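Local coordinates for protein diphosphomevalonate decarboxylase, putative (Trypanosoma brucei, PDB 2HKE) that probably catalyses the ATP-dependent decarboxylation of (R)-5-diphosphomevalonate to isopentenyl diphosphate, a precursor for isoprenoid and sterol synthesis, at residues E267-A271 with I349-K354; A271-L275 with M313-F318. The protein carries 1 engineered substitution. All coordinates share one frame; numbering follows the deposited sequence.

Contact 1. Residues E267-A271 with I349-K354; sequences EDSYA and IDHPKK. With SO4 (sulfate ion), chain D.
E267 reaches the loop with its backbone rather than its carboxylate: its carbonyl O sits obliquely beside the H351 ring, 3.6 Å from CE1, while accepting the helical bond from A271 N. One residue on, D268 carries most of the polar chemistry. Its CG lies beside the backbone N (chi1 -75°), and the carboxylate swings toward the loop, where OD1 takes two donors. H351 NE2 comes in nearly in line with the C-O bond at 2.7 Å, close to straight at 163°, and OD1 lies in the plane of the imidazole although the carboxylate itself stands steeply across that plane. K354 NZ arrives on the syn lone pair of OD1, 3.0 Å away, as a salt bridge; a weak second bond to OD2 leaves the ammonium in the mouth of the carboxylate, close to its plane. The two side chains reach for each other from opposite directions, a kink about the lysine's CG-CD bond (chi3 78°) turning NZ in.

At A271 the helix offers a methyl instead. CB stands over the centre of the H351 ring, 3.5 Å from its centroid, in a CH-pi contact. I349 CD1 rests 3.9 Å from A271 CB, and the backbone N of D350, next along the loop, donates to sulfate O3, an ion that R274 NE also binds.

This joins the start of helix 267-283 to the loop before strand 358-363, at the surface of the C-terminal domain. A271 CB on one face, P352 CD toward the rim of the other and the in-plane bond probably limit the imidazole's rotation. The carboxylate would tend to stabilise a charged ring, the lysine to offset this, leaving its charge undecided.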
ATOM      1  N   GLU A 267      10.698 -18.711  -0.775  1.00 24.59           N
ATOM      2  CA  GLU A 267      11.154 -19.194  -2.086  1.00 23.77           C
ATOM      3  C   GLU A 267      10.052 -19.036  -3.132  1.00 22.97           C
ATOM      4  O   GLU A 267      10.331 -19.035  -4.330  1.00 23.07           O
ATOM      5  CB  GLU A 267      11.591 -20.634  -2.004  1.00 25.58           C
ATOM      6  CG  GLU A 267      12.966 -20.831  -1.269  1.00 29.16           C
ATOM      7  CD  GLU A 267      14.149 -20.187  -1.983  1.00 34.28           C
ATOM      8  OE1 GLU A 267      14.144 -20.092  -3.249  1.00 34.70           O
ATOM      9  OE2 GLU A 267      15.111 -19.748  -1.274  1.00 34.89           O
ATOM     10  N   ASP A 268       8.802 -19.022  -2.696  1.00 21.58           N
ATOM     11  CA  ASP A 268       7.693 -18.717  -3.636  1.00 21.73           C
ATOM     12  C   ASP A 268       7.845 -17.298  -4.193  1.00 20.75           C
ATOM     13  O   ASP A 268       7.704 -17.089  -5.406  1.00 20.19           O
ATOM     14  CB  ASP A 268       6.345 -18.830  -2.968  1.00 21.41           C
ATOM     15  CG  ASP A 268       5.903 -20.247  -2.740  1.00 26.76           C
ATOM     16  OD1 ASP A 268       6.417 -21.175  -3.365  1.00 27.83           O
ATOM     17  OD2 ASP A 268       5.015 -20.407  -1.893  1.00 33.81           O
ATOM     18  N   SER A 269       8.143 -16.340  -3.315  1.00 20.10           N
ATOM     19  CA  SER A 269       8.493 -14.973  -3.755  1.00 20.42           C
ATOM     20  C   SER A 269       9.576 -14.970  -4.820  1.00 20.39           C
ATOM     21  O   SER A 269       9.444 -14.324  -5.869  1.00 19.91           O
ATOM     22  CB  SER A 269       8.965 -14.119  -2.575  1.00 20.45           C
ATOM     23  OG  SER A 269       8.003 -14.115  -1.559  1.00 20.02           O
ATOM     24  N   TYR A 270      10.678 -15.665  -4.538  1.00 20.76           N
ATOM     25  CA  TYR A 270      11.806 -15.708  -5.451  1.00 21.14           C
ATOM     26  C   TYR A 270      11.473 -16.424  -6.738  1.00 20.27           C
ATOM     27  O   TYR A 270      11.927 -16.009  -7.820  1.00 19.45           O
ATOM     28  CB  TYR A 270      13.064 -16.335  -4.804  1.00 24.39           C
ATOM     29  CG  TYR A 270      13.569 -15.619  -3.580  1.00 27.37           C
ATOM     30  CD1 TYR A 270      13.860 -14.262  -3.616  1.00 30.06           C
ATOM     31  CD2 TYR A 270      13.746 -16.298  -2.373  1.00 29.08           C
ATOM     32  CE1 TYR A 270      14.322 -13.591  -2.488  1.00 32.00           C
ATOM     33  CE2 TYR A 270      14.208 -15.625  -1.226  1.00 30.97           C
ATOM     34  CZ  TYR A 270      14.510 -14.295  -1.299  1.00 31.09           C
ATOM     35  OH  TYR A 270      14.968 -13.644  -0.176  1.00 34.32           O
ATOM     36  N   ALA A 271      10.635 -17.457  -6.652  1.00 19.57           N
ATOM     37  CA  ALA A 271      10.214 -18.117  -7.875  1.00 19.47           C
ATOM     38  C   ALA A 271       9.359 -17.162  -8.744  1.00 19.63           C
ATOM     39  O   ALA A 271       9.437 -17.199  -9.957  1.00 18.12           O
ATOM     40  CB  ALA A 271       9.410 -19.337  -7.533  1.00 19.83           C
ATOM     41  N   ILE A 349      10.034 -21.710 -15.460  1.00 25.15           N
ATOM     42  CA  ILE A 349      10.880 -21.928 -14.289  1.00 24.61           C
ATOM     43  C   ILE A 349      10.676 -23.340 -13.788  1.00 24.97           C
ATOM     44  O   ILE A 349       9.702 -23.989 -14.140  1.00 24.83           O
ATOM     45  CB  ILE A 349      10.595 -20.939 -13.120  1.00 24.75           C
ATOM     46  CG1 ILE A 349       9.177 -21.095 -12.569  1.00 26.08           C
ATOM     47  CG2 ILE A 349      10.904 -19.498 -13.586  1.00 25.33           C
ATOM     48  CD1 ILE A 349       8.935 -20.372 -11.225  1.00 24.25           C
ATOM     49  N   ASP A 350      11.591 -23.755 -12.923  1.00 25.71           N
ATOM     50  CA  ASP A 350      11.509 -24.981 -12.173  1.00 26.80           C
ATOM     51  C   ASP A 350      11.131 -24.625 -10.735  1.00 26.43           C
ATOM     52  O   ASP A 350      11.954 -24.073 -10.007  1.00 26.09           O
ATOM     53  CB  ASP A 350      12.915 -25.649 -12.180  1.00 28.63           C
ATOM     54  CG  ASP A 350      12.958 -26.961 -11.420  1.00 32.12           C
ATOM     55  OD1 ASP A 350      11.877 -27.523 -11.058  1.00 41.56           O
ATOM     56  OD2 ASP A 350      14.112 -27.441 -11.195  1.00 45.79           O
ATOM     57  N   HIS A 351       9.893 -24.923 -10.341  1.00 25.79           N
ATOM     58  CA  HIS A 351       9.429 -24.663  -8.982  1.00 26.22           C
ATOM     59  C   HIS A 351       8.210 -25.535  -8.743  1.00 26.58           C
ATOM     60  O   HIS A 351       7.397 -25.739  -9.672  1.00 25.92           O
ATOM     61  CB  HIS A 351       9.064 -23.171  -8.790  1.00 26.40           C
ATOM     62  CG  HIS A 351       8.743 -22.800  -7.378  1.00 23.87           C
ATOM     63  ND1 HIS A 351       9.724 -22.633  -6.428  1.00 24.48           N
ATOM     64  CD2 HIS A 351       7.569 -22.494  -6.763  1.00 24.46           C
ATOM     65  CE1 HIS A 351       9.170 -22.281  -5.278  1.00 24.38           C
ATOM     66  NE2 HIS A 351       7.865 -22.182  -5.454  1.00 22.43           N
ATOM     67  N   PRO A 352       8.045 -26.063  -7.523  1.00 26.54           N
ATOM     68  CA  PRO A 352       6.827 -26.822  -7.242  1.00 27.39           C
ATOM     69  C   PRO A 352       5.510 -26.073  -7.499  1.00 28.50           C
ATOM     70  O   PRO A 352       5.371 -24.899  -7.082  1.00 27.56           O
ATOM     71  CB  PRO A 352       6.941 -27.105  -5.748  1.00 28.01           C
ATOM     72  CG  PRO A 352       8.385 -27.099  -5.514  1.00 28.58           C
ATOM     73  CD  PRO A 352       8.933 -26.017  -6.346  1.00 27.35           C
ATOM     74  N   LYS A 353       4.569 -26.733  -8.167  1.00 28.11           N
ATOM     75  CA  LYS A 353       3.267 -26.104  -8.419  1.00 28.39           C
ATOM     76  C   LYS A 353       2.443 -26.061  -7.142  1.00 28.03           C
ATOM     77  O   LYS A 353       2.288 -27.064  -6.408  1.00 28.82           O
ATOM     78  CB  LYS A 353       2.508 -26.805  -9.533  1.00 30.04           C
ATOM     79  CG  LYS A 353       3.206 -26.727 -10.883  1.00 30.78           C
ATOM     80  CD  LYS A 353       2.369 -27.401 -11.932  1.00 31.86           C
ATOM     81  CE  LYS A 353       3.053 -27.405 -13.240  1.00 34.03           C
ATOM     82  NZ  LYS A 353       2.122 -27.870 -14.297  1.00 39.69           N
ATOM     83  N   LYS A 354       1.906 -24.878  -6.867  1.00 27.33           N
ATOM     84  CA  LYS A 354       0.979 -24.675  -5.764  1.00 26.68           C
ATOM     85  C   LYS A 354       0.114 -23.467  -6.080  1.00 25.11           C
ATOM     86  O   LYS A 354       0.499 -22.616  -6.867  1.00 23.55           O
ATOM     87  CB  LYS A 354       1.722 -24.471  -4.453  1.00 27.16           C
ATOM     88  CG  LYS A 354       2.570 -23.169  -4.453  1.00 28.16           C
ATOM     89  CD  LYS A 354       3.454 -23.042  -3.271  1.00 30.59           C
ATOM     90  CE  LYS A 354       4.704 -23.890  -3.381  1.00 32.47           C
ATOM     91  NZ  LYS A 354       5.404 -23.705  -2.079  1.00 33.75           N
TER
HETATM   92  S   SO4 D 382      14.801 -21.794 -12.918  1.00 37.23           S
HETATM   93  O1  SO4 D 382      16.076 -22.313 -12.441  1.00 38.30           O
HETATM   94  O2  SO4 D 382      14.513 -22.361 -14.217  1.00 34.71           O
HETATM   95  O3  SO4 D 382      13.771 -22.158 -11.939  1.00 31.05           O
HETATM   96  O4  SO4 D 382      14.924 -20.344 -12.987  1.00 40.22           O

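Contact 2. Residues A271-L275 with M313-F318. With SO4 (sulfate ion), chain D.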
ATOM      1  N   ALA A 271      10.635 -17.457  -6.652  1.00 19.57           N
ATOM      2  CA  ALA A 271      10.214 -18.117  -7.875  1.00 19.47           C
ATOM      3  C   ALA A 271       9.359 -17.162  -8.744  1.00 19.63           C
ATOM      4  O   ALA A 271       9.437 -17.199  -9.957  1.00 18.12           O
ATOM      5  CB  ALA A 271       9.410 -19.337  -7.533  1.00 19.83           C
ATOM      6  N   MET A 272       8.535 -16.342  -8.100  1.00 19.17           N
ATOM      7  CA  MET A 272       7.740 -15.340  -8.828  1.00 18.71           C
ATOM      8  C   MET A 272       8.633 -14.356  -9.535  1.00 19.05           C
ATOM      9  O   MET A 272       8.360 -13.982 -10.678  1.00 19.12           O
ATOM     10  CB  MET A 272       6.715 -14.650  -7.905  1.00 18.91           C
ATOM     11  CG  MET A 272       5.444 -15.462  -7.705  1.00 21.68           C
ATOM     12  SD  MET A 272       4.416 -15.719  -9.147  1.00 22.46           S
ATOM     13  CE  MET A 272       3.765 -14.029  -9.426  1.00 26.52           C
ATOM     14  N   ILE A 273       9.734 -13.960  -8.900  1.00 18.54           N
ATOM     15  CA  ILE A 273      10.659 -13.052  -9.529  1.00 18.85           C
ATOM     16  C   ILE A 273      11.239 -13.745 -10.770  1.00 19.22           C
ATOM     17  O   ILE A 273      11.247 -13.177 -11.835  1.00 19.56           O
ATOM     18  CB  ILE A 273      11.768 -12.639  -8.571  1.00 17.96           C
ATOM     19  CG1 ILE A 273      11.223 -11.735  -7.463  1.00 19.34           C
ATOM     20  CG2 ILE A 273      12.945 -12.038  -9.344  1.00 19.06           C
ATOM     21  CD1 ILE A 273      12.228 -11.457  -6.380  1.00 19.41           C
ATOM     22  N   ARG A 274      11.721 -14.983 -10.608  1.00 20.03           N
ATOM     23  CA  ARG A 274      12.275 -15.719 -11.729  1.00 20.00           C
ATOM     24  C   ARG A 274      11.279 -15.881 -12.864  1.00 19.43           C
ATOM     25  O   ARG A 274      11.673 -15.764 -14.044  1.00 19.69           O
ATOM     26  CB  ARG A 274      12.782 -17.101 -11.290  1.00 21.06           C
ATOM     27  CG  ARG A 274      13.898 -16.999 -10.317  1.00 23.07           C
ATOM     28  CD  ARG A 274      14.790 -18.250 -10.302  1.00 20.40           C
ATOM     29  NE  ARG A 274      14.021 -19.484 -10.242  1.00 23.02           N
ATOM     30  CZ  ARG A 274      13.502 -19.994  -9.136  1.00 23.51           C
ATOM     31  NH1 ARG A 274      13.671 -19.384  -7.983  1.00 24.51           N
ATOM     32  NH2 ARG A 274      12.830 -21.139  -9.191  1.00 25.69           N
ATOM     33  N   LEU A 275      10.015 -16.148 -12.517  1.00 19.44           N
ATOM     34  CA  LEU A 275       8.952 -16.358 -13.509  1.00 18.96           C
ATOM     35  C   LEU A 275       8.660 -15.088 -14.316  1.00 18.34           C
ATOM     36  O   LEU A 275       8.561 -15.109 -15.571  1.00 17.85           O
ATOM     37  CB  LEU A 275       7.692 -16.832 -12.799  1.00 19.23           C
ATOM     38  CG  LEU A 275       6.503 -17.203 -13.665  1.00 17.78           C
ATOM     39  CD1 LEU A 275       6.874 -18.111 -14.862  1.00 21.40           C
ATOM     40  CD2 LEU A 275       5.453 -17.845 -12.795  1.00 18.75           C
ATOM     41  N   MET A 313      -0.289 -17.447 -17.875  1.00 20.12           N
ATOM     42  CA  MET A 313       1.104 -17.895 -17.669  1.00 20.39           C
ATOM     43  C   MET A 313       1.318 -18.200 -16.216  1.00 20.52           C
ATOM     44  O   MET A 313       1.844 -19.262 -15.865  1.00 20.04           O
ATOM     45  CB  MET A 313       2.068 -16.819 -18.179  1.00 20.01           C
ATOM     46  CG  MET A 313       3.521 -17.132 -17.996  1.00 21.56           C
ATOM     47  SD  MET A 313       4.155 -16.654 -16.365  1.00 21.37           S
ATOM     48  CE  MET A 313       3.917 -14.839 -16.278  1.00 20.87           C
ATOM     49  N   LEU A 314       0.898 -17.295 -15.318  1.00 19.04           N
ATOM     50  CA  LEU A 314       0.995 -17.589 -13.869  1.00 20.08           C
ATOM     51  C   LEU A 314       0.331 -18.905 -13.450  1.00 20.21           C
ATOM     52  O   LEU A 314       0.868 -19.614 -12.611  1.00 20.78           O
ATOM     53  CB  LEU A 314       0.413 -16.452 -13.013  1.00 19.11           C
ATOM     54  CG  LEU A 314       1.129 -15.093 -13.117  1.00 20.46           C
ATOM     55  CD1 LEU A 314       0.457 -14.028 -12.223  1.00 20.58           C
ATOM     56  CD2 LEU A 314       2.647 -15.227 -12.820  1.00 20.34           C
ATOM     57  N   MET A 315      -0.858 -19.192 -13.989  1.00 21.70           N
ATOM     58  CA  MET A 315      -1.643 -20.392 -13.606  1.00 21.29           C
ATOM     59  C   MET A 315      -1.014 -21.699 -14.032  1.00 22.22           C
ATOM     60  O   MET A 315      -1.335 -22.746 -13.477  1.00 21.54           O
ATOM     61  CB  MET A 315      -3.029 -20.305 -14.174  1.00 21.13           C
ATOM     62  CG  MET A 315      -3.881 -19.181 -13.557  1.00 21.76           C
ATOM     63  SD  MET A 315      -4.083 -19.237 -11.792  1.00 23.72           S
ATOM     64  CE  MET A 315      -2.749 -18.223 -11.129  1.00 20.97           C
ATOM     65  N   GLU A 316      -0.166 -21.644 -15.037  1.00 21.62           N
ATOM     66  CA  GLU A 316       0.588 -22.809 -15.427  1.00 23.37           C
ATOM     67  C   GLU A 316       1.605 -23.199 -14.362  1.00 23.62           C
ATOM     68  O   GLU A 316       1.968 -24.338 -14.253  1.00 25.97           O
ATOM     69  CB  GLU A 316       1.236 -22.535 -16.753  1.00 24.70           C
ATOM     70  CG  GLU A 316       0.206 -22.475 -17.794  1.00 27.75           C
ATOM     71  CD  GLU A 316      -0.361 -23.845 -18.183  1.00 35.78           C
ATOM     72  OE1 GLU A 316       0.356 -24.871 -18.045  1.00 35.38           O
ATOM     73  OE2 GLU A 316      -1.516 -23.853 -18.654  1.00 37.54           O
ATOM     74  N   HIS A 317       2.066 -22.225 -13.590  1.00 21.98           N
ATOM     75  CA  HIS A 317       3.137 -22.438 -12.623  1.00 21.62           C
ATOM     76  C   HIS A 317       2.607 -22.433 -11.212  1.00 20.98           C
ATOM     77  O   HIS A 317       3.158 -23.096 -10.309  1.00 21.58           O
ATOM     78  CB  HIS A 317       4.186 -21.322 -12.801  1.00 21.09           C
ATOM     79  CG  HIS A 317       4.823 -21.314 -14.155  1.00 19.74           C
ATOM     80  ND1 HIS A 317       4.251 -20.721 -15.249  1.00 20.10           N
ATOM     81  CD2 HIS A 317       5.981 -21.844 -14.587  1.00 21.73           C
ATOM     82  CE1 HIS A 317       5.027 -20.880 -16.300  1.00 22.93           C
ATOM     83  NE2 HIS A 317       6.079 -21.576 -15.924  1.00 22.63           N
ATOM     84  N   PHE A 318       1.589 -21.626 -10.980  1.00 20.86           N
ATOM     85  CA  PHE A 318       0.920 -21.540  -9.665  1.00 20.42           C
ATOM     86  C   PHE A 318      -0.588 -21.727  -9.849  1.00 20.99           C
ATOM     87  O   PHE A 318      -1.353 -20.787  -9.719  1.00 20.68           O
ATOM     88  CB  PHE A 318       1.196 -20.190  -9.016  1.00 21.31           C
ATOM     89  CG  PHE A 318       2.621 -19.970  -8.624  1.00 20.59           C
ATOM     90  CD1 PHE A 318       3.509 -19.377  -9.495  1.00 22.32           C
ATOM     91  CD2 PHE A 318       3.068 -20.366  -7.375  1.00 24.37           C
ATOM     92  CE1 PHE A 318       4.848 -19.191  -9.116  1.00 23.96           C
ATOM     93  CE2 PHE A 318       4.386 -20.163  -6.982  1.00 25.40           C
ATOM     94  CZ  PHE A 318       5.270 -19.568  -7.863  1.00 23.09           C
TER
HETATM   95  S   SO4 D 382      14.801 -21.794 -12.918  1.00 37.23           S
HETATM   96  O1  SO4 D 382      16.076 -22.313 -12.441  1.00 38.30           O
HETATM   97  O2  SO4 D 382      14.513 -22.361 -14.217  1.00 34.71           O
HETATM   98  O3  SO4 D 382      13.771 -22.158 -11.939  1.00 31.05           O
HETATM   99  O4  SO4 D 382      14.924 -20.344 -12.987  1.00 40.22           O
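M313 sets its sulfur against L275: SD lies 3.4 Å from CD1 and nearly as close to CG, the two side chains running alongside each other, pointing opposite ways. L314 follows with one branch, CD2, which touches both M272 CE and L275 CD2 at 3.8 Å; M272 crosses it at about a right angle. Behind this pair, L300 and C298 of strand 298-303 carry the packing down to the sheet.

H317 turns a ring face to the other helix. L275 CD1 stands 3.6 Å above the ring centroid, only 6° off the normal, and L275 CD2 is 3.7 Å from H317 CB. A chi1 of -176° extends L275 away from its own N and lays both methyls on one face of the ring, CD1 over the centre and CD2 over the CB-CG end. ND1 gives a 2.9 Å bond to M313 O, lying in the ring plane, and NE2 is bonded to L348 N, so both nitrogens of this buried ring are satisfied.

F318, the next residue, meets the neighbouring helix with its rim. L275 CD2 lies in the ring plane at the edge, 4.0 Å from CE1, and A271 CB is also at the rim. M272 curls to bring SD obliquely beside the ring, 3.5 Å from CE1, a Met-aromatic contact; the ring of F356 meets F318 as well.

R274 NE bonds sulfate O3 and O4, and NH2 bonds O3, the ion lying at the guanidinium edge.

The axes of segments 271-275 and 313-317 run 136° apart; L275 buries the most surface. No polar bond joins the two segments; H317 is held by M313 O and L348 N. ND1 as donor and NE2 facing a backbone N-H suggest a neutral imidazole.

Both contacts start from helix 267-283 and share A271, whose methyl serves the H351 ring in contact 1 and the rim of F318 in contact 2. Contact 1 lies at the surface, joining the helix to a loop through a charged and hydrogen-bonded group; contact 2, with its centre about 7 Å away, is buried and apolar, joining the helix to helix 307-317. Each uses a histidine with an aliphatic group over one face, but the H351 ring answers a carboxylate and the H317 ring backbone groups. Loop 349-354 also packs on 313-318, and one sulfate, probably from the crystallisation liquor, bridges D350 and R274.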